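Local coordinates for protein pyroglutamyl-peptidase I (Fervidobacterium islandicum, PDB 6LTQ) that removes N-terminal pyroglutamate (5-oxoproline) residues from peptides, probably as a cysteine peptidase, in a thermophilic keratin-degrading bacterium, at residues I97-D101 with K112-I118; G121-T127 with Y160-H165; G89-V95 with A145-A151; N31-V37 with H80-A84. All coordinates share one frame; numbering follows the deposited sequence.

Contact 1: I97-D101 with K112-I118; sequences INLLD and KEDVSII
Leu100 and Val115 form an antiparallel hydrogen-bonded pair within the long loop between strands 90-97 and 124-126, facing the second subunit, and because Asp114 also faces Leu100 the junction is a G1 beta bulge. Asp114 takes a positive phi of 63°, a backbone shape most often held by glycine. Two backbone bonds fasten the pair, Leu100 N to Val115 O at 2.6 Å and Val115 N to Leu100 O at 3.0 Å. Further along Asn98 takes over: with CG opposite the main-chain N (chi1 -171°), its OD1 accepts from Ile117 N (2.7 Å) and from Ile118 N. Its ND2 returns a bond to Ile118 O at 2.9 Å; asparagine suits this place because one flat group both accepts and donates. Among apolar groups, Leu100 CD2 meets Ile117 CG1 at 3.7 Å, the side chains crossing at about a right angle, while Leu100 CB lies beside the aliphatic Lys112 CB. Asp101, Glu113 and Asp114 gather their carboxylates, a crowding probably eased by salt bridges from Lys132 of the second subunit to Asp101 OD2 and from Arg94 of the second subunit to Asp114 OD2. A water donates to Asn98 O at 2.6 Å and also bonds Ser116 OG.

Contact 2: G121-T127 with Y160-H165; sequences GPDAYMT and YYYSLH
The Tyr125 ring lies with one face over the helix backbone, Leu164 O standing 4.0 Å above its centre and His165 N nearer the rim, while Tyr161 meets its edge, the two ring planes inclined by 57°. Tyr125 OH reaches the edge of the imidazole, where it and His165 ND1 share a hydrogen bond of 2.6 Å. Tyr161 CG stands trans to the main-chain N (chi1 -178°), which carries its OH out to Pro122 O; the hydroxyl donates at 2.6 Å, in the carbonyl plane and on a lone pair. Gly121, lacking a side chain, leaves room for it. Leu164 packs against the strand, its CB 3.7 Å from Tyr125 CB and its CD1 over a face of the Tyr160 ring. Tyrosine suits these places by pairing an apolar ring with a polar end. Residues 160-165 of helix 158-170 run at 74° to strand 124-126; the helix also packs against strand 175-181 and helix 59-72, and sends Tyr160 OH to Glu93 O on strand 90-97, the antiparallel neighbour of strand 124-126.

Contact 3: G89-V95 with A145-A151; sequences GIRLERV and AFVSYTA
Glu93 OE1 accepts from Ser148 OG at 2.6 Å, on the syn side of the carboxylate but 33° out of its plane. The other oxygen, OE2, receives Arg91 NE at 2.6 Å in a salt bridge and is also bonded by His180 ND1. Ser148 can reach across because its OG points opposite the main-chain N (chi1 163°). Arg91 NH1 passes on to Thr150 O at 2.8 Å, tying the loop after the strand to this group. The Glu93-His180 pair, with Cys156 found oxidised to cysteinesulfonic acid, is consistent with the Glu-His-Cys triad of pyroglutamyl peptidases. Strands 90-93 and 145-148 run parallel with a 30° twist, joined by four backbone bonds running from Ile90 O to Ser148 O. Phe146 lies on the same face as Arg91, Glu93 and Ser148; its ring has a face above Ile90 O, and its CE1 meets Arg91 CG at 3.8 Å. On the opposite face Ile90 CB touches Ala145 CB at 3.9 Å, and both side chains meet Leu138 of helix 131-140; the small alanine suits the close approach of the strands. Arg94 and Tyr149 run alongside, NH1 donating to Tyr149 OH at 3.0 Å, though Arg94 also makes a salt bridge to Asp114 of the second subunit.

Contact 4: N31-V37 with H80-A84; sequences NPSMRIV and HLGQA
Ser33 packs tightly on Leu81, the CB atoms 3.6 Å apart and Ser33 CB only 3.4 Å from Leu81 O. A small residue suits this spot, where the helix comes down on the strand backbone near Gly82. One turn on, Leu81 CD1 meets Ile36 CG2 at 3.9 Å, their side chains nearly perpendicular, and Val37 CG2 lies slightly farther off. Helix 32-40 is the connection of a beta-alpha-beta crossover between the parallel strands 15-22 and 48-55, and here it leans on strand 77-83, the other neighbour of strand 15-22. Asn31 is its N-cap: OD1 accepts from Ser33 N at 3.0 Å and from Ser33 OG, turned back to it by a chi1 of 61°, at 2.7 Å, both on one face of its plane. Ser33 OG takes a bond from Phe22 N as well. At the Asn31 end a water interrupts the packing, accepting from both Asn31 ND2 and Gln83 N. Beside it Gln83 CB rests 3.5 Å from Asn31 OD1, and Gln83 OE1, bonded to Gln187, touches Pro32 CD at 3.4 Å.

Overall arrangement
Contact 4 comes first along the chain, closing a loop from helix 32-40 to strand 77-83. Segment 89-95 then opens contact 3, which closes only at 145-151; contact 1 opens and closes wholly within that span, as a lobe extending from the end of strand 90-97. Contact 2 opens at 121-127, before contact 3 has closed, and finishes on helix 158-170, so contacts 2 and 3 cross. Contacts 1 and 2 abut through Asn98 and Asp123, and contacts 2, 3 and 4 all reach one mixed sheet. Ser163 of helix 158-170 links contact 2 to His80 of contact 4, whereas contacts 1, 2 and 3 also face the second subunit.

Contact 1: I97-D101 with K112-I118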
loop_
_atom_site.group_PDB
_atom_site.type_symbol
_atom_site.label_atom_id
_atom_site.label_comp_id
_atom_site.label_asym_id
_atom_site.label_seq_id
_atom_site.Cartn_x
_atom_site.Cartn_y
_atom_site.Cartn_z
ATOM N N ILE D 97 -18.563 14.206 6.935
ATOM C CA ILE D 97 -18.272 14.890 8.184
ATOM C C ILE D 97 -18.310 16.400 7.987
ATOM O O ILE D 97 -18.073 16.929 6.901
ATOM C CB ILE D 97 -16.921 14.453 8.780
ATOM C CG1 ILE D 97 -15.785 14.854 7.851
ATOM C CG2 ILE D 97 -16.917 12.939 9.028
ATOM C CD1 ILE D 97 -14.454 14.946 8.578
ATOM N N ASN D 98 -18.561 17.100 9.091
ATOM C CA ASN D 98 -18.773 18.552 9.080
ATOM C C ASN D 98 -17.442 19.301 9.171
ATOM O O ASN D 98 -17.151 20.005 10.138
ATOM C CB ASN D 98 -19.703 18.929 10.223
ATOM C CG ASN D 98 -20.151 20.385 10.160
ATOM O OD1 ASN D 98 -19.969 21.063 9.149
ATOM N ND2 ASN D 98 -20.735 20.863 11.246
ATOM N N LEU D 99 -16.626 19.166 8.120
ATOM C CA LEU D 99 -15.277 19.716 8.187
ATOM C C LEU D 99 -14.719 19.964 6.798
ATOM O O LEU D 99 -14.770 19.073 5.949
ATOM C CB LEU D 99 -14.331 18.758 8.942
ATOM C CG LEU D 99 -13.025 19.410 9.379
ATOM C CD1 LEU D 99 -13.334 20.419 10.485
ATOM C CD2 LEU D 99 -12.004 18.374 9.852
ATOM N N LEU D 100 -14.147 21.150 6.593
ATOM C CA LEU D 100 -13.274 21.436 5.463
ATOM C C LEU D 100 -11.844 21.491 5.968
ATOM O O LEU D 100 -11.519 22.310 6.838
ATOM C CB LEU D 100 -13.643 22.754 4.788
ATOM C CG LEU D 100 -15.126 22.963 4.533
ATOM C CD1 LEU D 100 -15.387 24.429 4.179
ATOM C CD2 LEU D 100 -15.608 22.063 3.417
ATOM N N ASP D 101 -10.976 20.660 5.397
ATOM C CA ASP D 101 -9.593 20.635 5.860
ATOM C C ASP D 101 -8.710 20.037 4.776
ATOM O O ASP D 101 -8.772 18.829 4.523
ATOM C CB ASP D 101 -9.474 19.838 7.145
ATOM C CG ASP D 101 -8.155 20.062 7.827
ATOM O OD1 ASP D 101 -7.867 21.231 8.136
ATOM O OD2 ASP D 101 -7.398 19.091 8.033
ATOM N N LYS D 112 -8.742 25.720 2.891
ATOM C CA LYS D 112 -9.573 25.668 4.085
ATOM C C LYS D 112 -8.910 24.716 5.066
ATOM O O LYS D 112 -8.477 23.624 4.684
ATOM C CB LYS D 112 -11.000 25.173 3.781
ATOM C CG LYS D 112 -11.931 26.167 3.092
ATOM C CD LYS D 112 -11.855 27.561 3.692
ATOM C CE LYS D 112 -13.119 28.356 3.373
ATOM N NZ LYS D 112 -12.809 29.679 2.756
ATOM N N GLU D 113 -8.784 25.135 6.318
ATOM C CA GLU D 113 -8.166 24.279 7.327
ATOM C C GLU D 113 -9.031 24.321 8.576
ATOM O O GLU D 113 -9.140 25.365 9.225
ATOM C CB GLU D 113 -6.727 24.705 7.620
ATOM C CG GLU D 113 -5.680 24.085 6.668
ATOM C CD GLU D 113 -5.413 22.599 6.930
ATOM O OE1 GLU D 113 -4.548 22.285 7.778
ATOM O OE2 GLU D 113 -6.034 21.742 6.257
ATOM N N ASP D 114 -9.682 23.195 8.865
ATOM C CA ASP D 114 -10.467 22.991 10.082
ATOM C C ASP D 114 -11.649 23.952 10.180
ATOM O O ASP D 114 -11.881 24.589 11.207
ATOM C CB ASP D 114 -9.585 23.078 11.324
ATOM C CG ASP D 114 -9.027 21.729 11.725
ATOM O OD1 ASP D 114 -8.200 21.685 12.653
ATOM O OD2 ASP D 114 -9.416 20.717 11.099
ATOM N N VAL D 115 -12.436 24.010 9.118
ATOM C CA VAL D 115 -13.603 24.875 9.052
ATOM C C VAL D 115 -14.840 23.994 9.058
ATOM O O VAL D 115 -14.923 23.031 8.287
ATOM C CB VAL D 115 -13.567 25.750 7.786
ATOM C CG1 VAL D 115 -14.740 26.725 7.755
ATOM C CG2 VAL D 115 -12.242 26.472 7.688
ATOM N N SER D 116 -15.803 24.330 9.911
ATOM C CA SER D 116 -17.093 23.660 9.843
ATOM C C SER D 116 -17.749 23.964 8.505
ATOM O O SER D 116 -17.551 25.034 7.922
ATOM C CB SER D 116 -18.014 24.116 10.973
ATOM O OG SER D 116 -17.633 23.551 12.208
ATOM N N ILE D 117 -18.515 22.998 8.004
ATOM C CA ILE D 117 -19.348 23.247 6.830
ATOM C C ILE D 117 -20.611 23.993 7.228
ATOM O O ILE D 117 -20.929 25.051 6.671
ATOM C CB ILE D 117 -19.681 21.920 6.122
ATOM C CG1 ILE D 117 -18.403 21.235 5.632
ATOM C CG2 ILE D 117 -20.677 22.142 4.991
ATOM C CD1 ILE D 117 -18.648 19.831 5.081
ATOM N N ILE D 118 -21.338 23.453 8.201
ATOM C CA ILE D 118 -22.562 24.039 8.728
ATOM C C ILE D 118 -22.334 24.298 10.205
ATOM O O ILE D 118 -22.219 23.351 10.994
ATOM C CB ILE D 118 -23.771 23.123 8.519
ATOM C CG1 ILE D 118 -24.042 22.957 7.027
ATOM C CG2 ILE D 118 -24.982 23.620 9.320
ATOM C CD1 ILE D 118 -24.231 24.256 6.298
HETATM O O HOH W 1 -17.531 20.842 12.578
HETATM O O HOH W 2 -5.122 19.526 6.470
#

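Contact 2: G121-T127 with Y160-H165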
loop_
_atom_site.group_PDB
_atom_site.type_symbol
_atom_site.label_atom_id
_atom_site.label_comp_id
_atom_site.label_asym_id
_atom_site.label_seq_id
_atom_site.Cartn_x
_atom_site.Cartn_y
_atom_site.Cartn_z
ATOM N N GLY D 121 -24.031 22.327 12.872
ATOM C CA GLY D 121 -24.577 21.118 12.306
ATOM C C GLY D 121 -23.997 19.930 13.051
ATOM O O GLY D 121 -23.028 20.067 13.798
ATOM N N PRO D 122 -24.586 18.753 12.890
ATOM C CA PRO D 122 -24.006 17.562 13.521
ATOM C C PRO D 122 -22.581 17.332 13.026
ATOM O O PRO D 122 -22.179 17.804 11.959
ATOM C CB PRO D 122 -24.942 16.432 13.086
ATOM C CG PRO D 122 -26.197 17.124 12.599
ATOM C CD PRO D 122 -25.755 18.435 12.060
ATOM N N ASP D 123 -21.800 16.610 13.836
ATOM C CA ASP D 123 -20.408 16.337 13.474
ATOM C C ASP D 123 -20.301 15.538 12.174
ATOM O O ASP D 123 -19.345 15.721 11.403
ATOM C CB ASP D 123 -19.712 15.592 14.619
ATOM C CG ASP D 123 -19.411 16.499 15.803
ATOM O OD1 ASP D 123 -19.529 17.731 15.657
ATOM O OD2 ASP D 123 -19.049 15.991 16.886
ATOM N N ALA D 124 -21.267 14.665 11.910
ATOM C CA ALA D 124 -21.248 13.874 10.689
ATOM C C ALA D 124 -22.636 13.321 10.430
ATOM O O ALA D 124 -23.482 13.262 11.324
ATOM C CB ALA D 124 -20.236 12.724 10.764
ATOM N N TYR D 125 -22.855 12.913 9.185
ATOM C CA TYR D 125 -24.026 12.146 8.796
ATOM C C TYR D 125 -23.584 10.836 8.166
ATOM O O TYR D 125 -22.565 10.774 7.475
ATOM C CB TYR D 125 -24.911 12.893 7.773
ATOM C CG TYR D 125 -25.677 14.071 8.333
ATOM C CD1 TYR D 125 -26.931 13.895 8.891
ATOM C CD2 TYR D 125 -25.141 15.354 8.302
ATOM C CE1 TYR D 125 -27.639 14.967 9.405
ATOM C CE2 TYR D 125 -25.842 16.439 8.813
ATOM C CZ TYR D 125 -27.093 16.232 9.366
ATOM O OH TYR D 125 -27.810 17.299 9.873
ATOM N N MET D 126 -24.359 9.792 8.389
ATOM C CA MET D 126 -24.218 8.599 7.572
ATOM C C MET D 126 -25.349 8.563 6.563
ATOM O O MET D 126 -26.451 9.030 6.857
ATOM C CB MET D 126 -24.245 7.326 8.424
ATOM C CG MET D 126 -22.909 7.028 9.103
ATOM S SD MET D 126 -22.906 5.491 10.044
ATOM C CE MET D 126 -23.766 6.011 11.543
ATOM N N THR D 127 -25.072 8.018 5.369
ATOM C CA THR D 127 -26.145 7.797 4.400
ATOM C C THR D 127 -27.182 6.837 4.965
ATOM O O THR D 127 -26.883 5.959 5.781
ATOM C CB THR D 127 -25.621 7.230 3.066
ATOM O OG1 THR D 127 -26.715 7.125 2.136
ATOM C CG2 THR D 127 -25.039 5.826 3.265
ATOM N N TYR D 160 -21.145 16.085 -0.088
ATOM C CA TYR D 160 -21.847 14.976 0.542
ATOM C C TYR D 160 -22.514 15.427 1.837
ATOM O O TYR D 160 -23.685 15.128 2.080
ATOM C CB TYR D 160 -20.875 13.814 0.819
ATOM C CG TYR D 160 -21.499 12.466 1.052
ATOM C CD1 TYR D 160 -22.821 12.218 0.732
ATOM C CD2 TYR D 160 -20.733 11.405 1.579
ATOM C CE1 TYR D 160 -23.391 10.965 0.937
ATOM C CE2 TYR D 160 -21.286 10.154 1.786
ATOM C CZ TYR D 160 -22.605 9.929 1.464
ATOM O OH TYR D 160 -23.133 8.680 1.661
ATOM N N TYR D 161 -21.761 16.113 2.697
ATOM C CA TYR D 161 -22.336 16.571 3.959
ATOM C C TYR D 161 -23.468 17.554 3.704
ATOM O O TYR D 161 -24.530 17.473 4.333
ATOM C CB TYR D 161 -21.259 17.204 4.839
ATOM C CG TYR D 161 -21.790 17.656 6.190
ATOM C CD1 TYR D 161 -22.325 18.935 6.359
ATOM C CD2 TYR D 161 -21.759 16.808 7.295
ATOM C CE1 TYR D 161 -22.821 19.351 7.578
ATOM C CE2 TYR D 161 -22.241 17.227 8.532
ATOM C CZ TYR D 161 -22.772 18.501 8.670
ATOM O OH TYR D 161 -23.273 18.917 9.909
ATOM N N TYR D 162 -23.266 18.464 2.751
ATOM C CA TYR D 162 -24.310 19.436 2.428
ATOM C C TYR D 162 -25.619 18.736 2.077
ATOM O O TYR D 162 -26.680 19.083 2.606
ATOM C CB TYR D 162 -23.846 20.347 1.286
ATOM C CG TYR D 162 -24.818 21.494 1.050
ATOM C CD1 TYR D 162 -25.918 21.337 0.216
ATOM C CD2 TYR D 162 -24.649 22.711 1.697
ATOM C CE1 TYR D 162 -26.816 22.378 0.023
ATOM C CE2 TYR D 162 -25.532 23.752 1.511
ATOM C CZ TYR D 162 -26.612 23.581 0.675
ATOM O OH TYR D 162 -27.489 24.626 0.502
ATOM N N SER D 163 -25.561 17.712 1.213
ATOM C CA SER D 163 -26.785 17.037 0.797
ATOM C C SER D 163 -27.417 16.246 1.933
ATOM O O SER D 163 -28.645 16.257 2.086
ATOM C CB SER D 163 -26.528 16.108 -0.406
ATOM O OG SER D 163 -26.262 16.862 -1.586
ATOM N N LEU D 164 -26.609 15.536 2.738
ATOM C CA LEU D 164 -27.212 14.781 3.829
ATOM C C LEU D 164 -27.768 15.717 4.904
ATOM O O LEU D 164 -28.795 15.407 5.516
ATOM C CB LEU D 164 -26.195 13.788 4.421
ATOM C CG LEU D 164 -25.915 12.520 3.575
ATOM C CD1 LEU D 164 -24.702 11.712 4.145
ATOM C CD2 LEU D 164 -27.101 11.613 3.504
ATOM N N HIS D 165 -27.111 16.855 5.143
ATOM C CA HIS D 165 -27.643 17.828 6.098
ATOM C C HIS D 165 -28.923 18.478 5.580
ATOM O O HIS D 165 -29.919 18.571 6.307
ATOM C CB HIS D 165 -26.609 18.899 6.404
ATOM C CG HIS D 165 -27.100 19.934 7.368
ATOM N ND1 HIS D 165 -27.585 19.612 8.619
ATOM C CD2 HIS D 165 -27.192 21.282 7.263
ATOM C CE1 HIS D 165 -27.946 20.718 9.246
ATOM N NE2 HIS D 165 -27.720 21.746 8.444
#

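Contact 3: G89-V95 with A145-A151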
loop_
_atom_site.group_PDB
_atom_site.type_symbol
_atom_site.label_atom_id
_atom_site.label_comp_id
_atom_site.label_asym_id
_atom_site.label_seq_id
_atom_site.Cartn_x
_atom_site.Cartn_y
_atom_site.Cartn_z
ATOM N N GLY D 89 -11.130 0.402 -6.529
ATOM C CA GLY D 89 -12.455 -0.104 -6.849
ATOM C C GLY D 89 -13.521 0.964 -6.657
ATOM O O GLY D 89 -13.228 2.102 -6.306
ATOM N N ILE D 90 -14.773 0.572 -6.904
ATOM C CA ILE D 90 -15.878 1.494 -6.660
ATOM C C ILE D 90 -15.984 1.718 -5.149
ATOM O O ILE D 90 -16.222 0.785 -4.386
ATOM C CB ILE D 90 -17.188 0.947 -7.247
ATOM C CG1 ILE D 90 -17.041 0.667 -8.764
ATOM C CG2 ILE D 90 -18.322 1.897 -6.961
ATOM C CD1 ILE D 90 -16.643 1.874 -9.624
ATOM N N ARG D 91 -15.768 2.957 -4.724
ATOM C CA ARG D 91 -15.606 3.273 -3.308
ATOM C C ARG D 91 -16.869 3.978 -2.804
ATOM O O ARG D 91 -17.046 5.190 -2.989
ATOM C CB ARG D 91 -14.350 4.109 -3.109
ATOM C CG ARG D 91 -14.102 4.557 -1.692
ATOM C CD ARG D 91 -12.715 5.161 -1.573
ATOM N NE ARG D 91 -12.654 6.207 -0.559
ATOM C CZ ARG D 91 -11.527 6.799 -0.178
ATOM N NH1 ARG D 91 -11.565 7.758 0.743
ATOM N NH2 ARG D 91 -10.359 6.423 -0.709
ATOM N N LEU D 92 -17.737 3.206 -2.170
ATOM C CA LEU D 92 -19.015 3.705 -1.684
ATOM C C LEU D 92 -18.817 4.350 -0.318
ATOM O O LEU D 92 -18.393 3.685 0.639
ATOM C CB LEU D 92 -20.022 2.557 -1.607
ATOM C CG LEU D 92 -20.044 1.775 -2.920
ATOM C CD1 LEU D 92 -20.614 0.409 -2.699
ATOM C CD2 LEU D 92 -20.864 2.521 -3.996
ATOM N N GLU D 93 -19.129 5.638 -0.224
ATOM C CA GLU D 93 -18.846 6.417 0.977
ATOM C C GLU D 93 -20.050 6.426 1.912
ATOM O O GLU D 93 -21.146 6.856 1.533
ATOM C CB GLU D 93 -18.445 7.839 0.596
ATOM C CG GLU D 93 -17.172 7.905 -0.240
ATOM C CD GLU D 93 -15.901 7.555 0.541
ATOM O OE1 GLU D 93 -15.979 7.254 1.760
ATOM O OE2 GLU D 93 -14.808 7.629 -0.067
ATOM N N ARG D 94 -19.840 5.985 3.149
ATOM C CA ARG D 94 -20.933 5.907 4.097
ATOM C C ARG D 94 -21.047 7.131 4.986
ATOM O O ARG D 94 -22.119 7.348 5.572
ATOM C CB ARG D 94 -20.766 4.657 4.978
ATOM C CG ARG D 94 -22.005 4.262 5.743
ATOM C CD ARG D 94 -21.900 2.881 6.309
ATOM N NE ARG D 94 -23.198 2.406 6.791
ATOM C CZ ARG D 94 -23.436 1.172 7.221
ATOM N NH1 ARG D 94 -22.464 0.266 7.241
ATOM N NH2 ARG D 94 -24.661 0.839 7.622
ATOM N N VAL D 95 -19.970 7.905 5.145
ATOM C CA VAL D 95 -19.876 8.936 6.181
ATOM C C VAL D 95 -19.490 10.261 5.547
ATOM O O VAL D 95 -18.509 10.328 4.795
ATOM C CB VAL D 95 -18.830 8.575 7.257
ATOM C CG1 VAL D 95 -18.661 9.730 8.256
ATOM C CG2 VAL D 95 -19.208 7.297 7.963
ATOM N N ALA D 145 -15.729 -3.399 -5.528
ATOM C CA ALA D 145 -16.469 -2.346 -4.849
ATOM C C ALA D 145 -16.356 -2.578 -3.357
ATOM O O ALA D 145 -16.225 -3.720 -2.907
ATOM C CB ALA D 145 -17.953 -2.304 -5.269
ATOM N N PHE D 146 -16.374 -1.490 -2.594
ATOM C CA PHE D 146 -16.262 -1.653 -1.153
ATOM C C PHE D 146 -16.809 -0.411 -0.469
ATOM O O PHE D 146 -17.012 0.640 -1.091
ATOM C CB PHE D 146 -14.800 -1.923 -0.732
ATOM C CG PHE D 146 -13.806 -0.972 -1.347
ATOM C CD1 PHE D 146 -13.506 0.238 -0.736
ATOM C CD2 PHE D 146 -13.182 -1.292 -2.551
ATOM C CE1 PHE D 146 -12.571 1.117 -1.300
ATOM C CE2 PHE D 146 -12.264 -0.397 -3.143
ATOM C CZ PHE D 146 -11.957 0.792 -2.514
ATOM N N VAL D 147 -17.025 -0.532 0.829
ATOM C CA VAL D 147 -17.576 0.557 1.620
ATOM C C VAL D 147 -16.440 1.281 2.323
ATOM O O VAL D 147 -15.579 0.651 2.958
ATOM C CB VAL D 147 -18.614 0.037 2.630
ATOM C CG1 VAL D 147 -19.082 1.173 3.542
ATOM C CG2 VAL D 147 -19.797 -0.589 1.880
ATOM N N SER D 148 -16.458 2.604 2.237
ATOM C CA SER D 148 -15.468 3.473 2.847
ATOM C C SER D 148 -16.136 4.306 3.932
ATOM O O SER D 148 -17.329 4.626 3.845
ATOM C CB SER D 148 -14.833 4.399 1.788
ATOM O OG SER D 148 -14.162 5.505 2.386
ATOM N N TYR D 149 -15.362 4.658 4.961
ATOM C CA TYR D 149 -15.884 5.443 6.075
ATOM C C TYR D 149 -15.248 6.816 6.180
ATOM O O TYR D 149 -15.505 7.533 7.154
ATOM C CB TYR D 149 -15.724 4.669 7.394
ATOM C CG TYR D 149 -16.682 3.521 7.428
ATOM C CD1 TYR D 149 -16.428 2.350 6.727
ATOM C CD2 TYR D 149 -17.882 3.626 8.127
ATOM C CE1 TYR D 149 -17.373 1.284 6.740
ATOM C CE2 TYR D 149 -18.793 2.610 8.143
ATOM C CZ TYR D 149 -18.544 1.445 7.454
ATOM O OH TYR D 149 -19.485 0.436 7.492
ATOM N N THR D 150 -14.428 7.215 5.211
ATOM C CA THR D 150 -14.012 8.605 5.130
ATOM C C THR D 150 -13.946 8.998 3.664
ATOM O O THR D 150 -13.278 8.335 2.859
ATOM C CB THR D 150 -12.666 8.858 5.828
ATOM O OG1 THR D 150 -12.226 10.178 5.491
ATOM C CG2 THR D 150 -11.604 7.865 5.393
ATOM N N ALA D 151 -14.662 10.069 3.320
ATOM C CA ALA D 151 -14.641 10.630 1.975
ATOM C C ALA D 151 -13.681 11.805 1.874
ATOM O O ALA D 151 -13.779 12.623 0.946
ATOM C CB ALA D 151 -16.063 11.036 1.564
HETATM O O HOH W 3 -16.195 11.653 5.107
#

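Contact 4: N31-V37 with H80-A84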
loop_
_atom_site.group_PDB
_atom_site.type_symbol
_atom_site.label_atom_id
_atom_site.label_comp_id
_atom_site.label_asym_id
_atom_site.label_seq_id
_atom_site.Cartn_x
_atom_site.Cartn_y
_atom_site.Cartn_z
ATOM N N ASN D 31 -11.682 14.287 -15.359
ATOM C CA ASN D 31 -12.196 13.790 -14.090
ATOM C C ASN D 31 -13.169 12.662 -14.399
ATOM O O ASN D 31 -14.145 12.872 -15.135
ATOM C CB ASN D 31 -12.873 14.915 -13.300
ATOM C CG ASN D 31 -13.253 14.495 -11.879
ATOM O OD1 ASN D 31 -13.701 13.364 -11.648
ATOM N ND2 ASN D 31 -13.118 15.426 -10.930
ATOM N N PRO D 32 -12.938 11.447 -13.877
ATOM C CA PRO D 32 -13.858 10.341 -14.193
ATOM C C PRO D 32 -15.308 10.625 -13.834
ATOM O O PRO D 32 -16.208 10.133 -14.525
ATOM C CB PRO D 32 -13.293 9.163 -13.371
ATOM C CG PRO D 32 -12.525 9.816 -12.257
ATOM C CD PRO D 32 -11.919 11.051 -12.883
ATOM N N SER D 33 -15.573 11.343 -12.740
ATOM C CA SER D 33 -16.961 11.674 -12.412
ATOM C C SER D 33 -17.614 12.498 -13.525
ATOM O O SER D 33 -18.752 12.225 -13.916
ATOM C CB SER D 33 -17.057 12.379 -11.058
ATOM O OG SER D 33 -16.349 13.601 -11.015
ATOM N N MET D 34 -16.918 13.519 -14.024
ATOM C CA MET D 34 -17.471 14.333 -15.113
ATOM C C MET D 34 -17.711 13.487 -16.365
ATOM O O MET D 34 -18.778 13.572 -16.987
ATOM C CB MET D 34 -16.517 15.498 -15.412
ATOM C CG MET D 34 -16.963 16.528 -16.510
ATOM S SD MET D 34 -15.752 17.865 -16.530
ATOM C CE MET D 34 -16.210 18.679 -18.064
ATOM N N ARG D 35 -16.750 12.627 -16.729
ATOM C CA ARG D 35 -16.922 11.818 -17.938
ATOM C C ARG D 35 -18.107 10.866 -17.829
ATOM O O ARG D 35 -18.860 10.704 -18.796
ATOM C CB ARG D 35 -15.659 11.016 -18.241
ATOM C CG ARG D 35 -14.451 11.863 -18.488
ATOM C CD ARG D 35 -14.366 12.284 -19.939
ATOM N NE ARG D 35 -14.379 11.138 -20.838
ATOM C CZ ARG D 35 -13.283 10.552 -21.308
ATOM N NH1 ARG D 35 -13.385 9.514 -22.129
ATOM N NH2 ARG D 35 -12.084 11.002 -20.954
ATOM N N ILE D 36 -18.291 10.217 -16.671
ATOM C CA ILE D 36 -19.425 9.302 -16.502
ATOM C C ILE D 36 -20.743 10.058 -16.599
ATOM O O ILE D 36 -21.724 9.565 -17.175
ATOM C CB ILE D 36 -19.343 8.544 -15.163
ATOM C CG1 ILE D 36 -18.133 7.616 -15.101
ATOM C CG2 ILE D 36 -20.635 7.734 -14.909
ATOM C CD1 ILE D 36 -18.013 6.941 -13.722
ATOM N N VAL D 37 -20.807 11.236 -15.972
ATOM C CA VAL D 37 -22.041 12.011 -16.002
ATOM C C VAL D 37 -22.381 12.385 -17.446
ATOM O O VAL D 37 -23.530 12.236 -17.887
ATOM C CB VAL D 37 -21.912 13.255 -15.104
ATOM C CG1 VAL D 37 -23.076 14.226 -15.378
ATOM C CG2 VAL D 37 -21.903 12.867 -13.616
ATOM N N HIS D 80 -23.877 11.375 -5.842
ATOM C CA HIS D 80 -22.726 12.220 -6.091
ATOM C C HIS D 80 -21.537 11.354 -6.482
ATOM O O HIS D 80 -21.192 10.404 -5.764
ATOM C CB HIS D 80 -22.364 13.039 -4.854
ATOM C CG HIS D 80 -23.418 14.006 -4.428
ATOM N ND1 HIS D 80 -23.865 15.032 -5.238
ATOM C CD2 HIS D 80 -24.099 14.114 -3.265
ATOM C CE1 HIS D 80 -24.784 15.726 -4.587
ATOM N NE2 HIS D 80 -24.945 15.189 -3.388
ATOM N N LEU D 81 -20.905 11.695 -7.601
ATOM C CA LEU D 81 -19.700 11.015 -8.055
ATOM C C LEU D 81 -18.488 11.907 -7.871
ATOM O O LEU D 81 -18.561 13.124 -8.064
ATOM C CB LEU D 81 -19.795 10.603 -9.529
ATOM C CG LEU D 81 -21.018 9.808 -9.969
ATOM C CD1 LEU D 81 -20.898 9.454 -11.468
ATOM C CD2 LEU D 81 -21.242 8.548 -9.103
ATOM N N GLY D 82 -17.358 11.295 -7.534
ATOM C CA GLY D 82 -16.131 12.048 -7.409
ATOM C C GLY D 82 -14.931 11.166 -7.675
ATOM O O GLY D 82 -15.015 9.933 -7.628
ATOM N N GLN D 83 -13.808 11.820 -7.962
ATOM C CA GLN D 83 -12.543 11.140 -8.218
ATOM C C GLN D 83 -11.835 10.841 -6.897
ATOM O O GLN D 83 -11.708 11.718 -6.044
ATOM C CB GLN D 83 -11.663 12.007 -9.120
ATOM C CG GLN D 83 -10.265 11.482 -9.336
ATOM C CD GLN D 83 -9.385 12.508 -10.015
ATOM O OE1 GLN D 83 -9.517 12.760 -11.220
ATOM N NE2 GLN D 83 -8.495 13.117 -9.249
ATOM N N ALA D 84 -11.394 9.597 -6.718
ATOM C CA ALA D 84 -10.568 9.222 -5.566
ATOM C C ALA D 84 -9.296 8.598 -6.112
ATOM O O ALA D 84 -9.170 7.370 -6.130
ATOM C CB ALA D 84 -11.309 8.246 -4.608
HETATM O O HOH W 4 -13.773 14.813 -7.956
#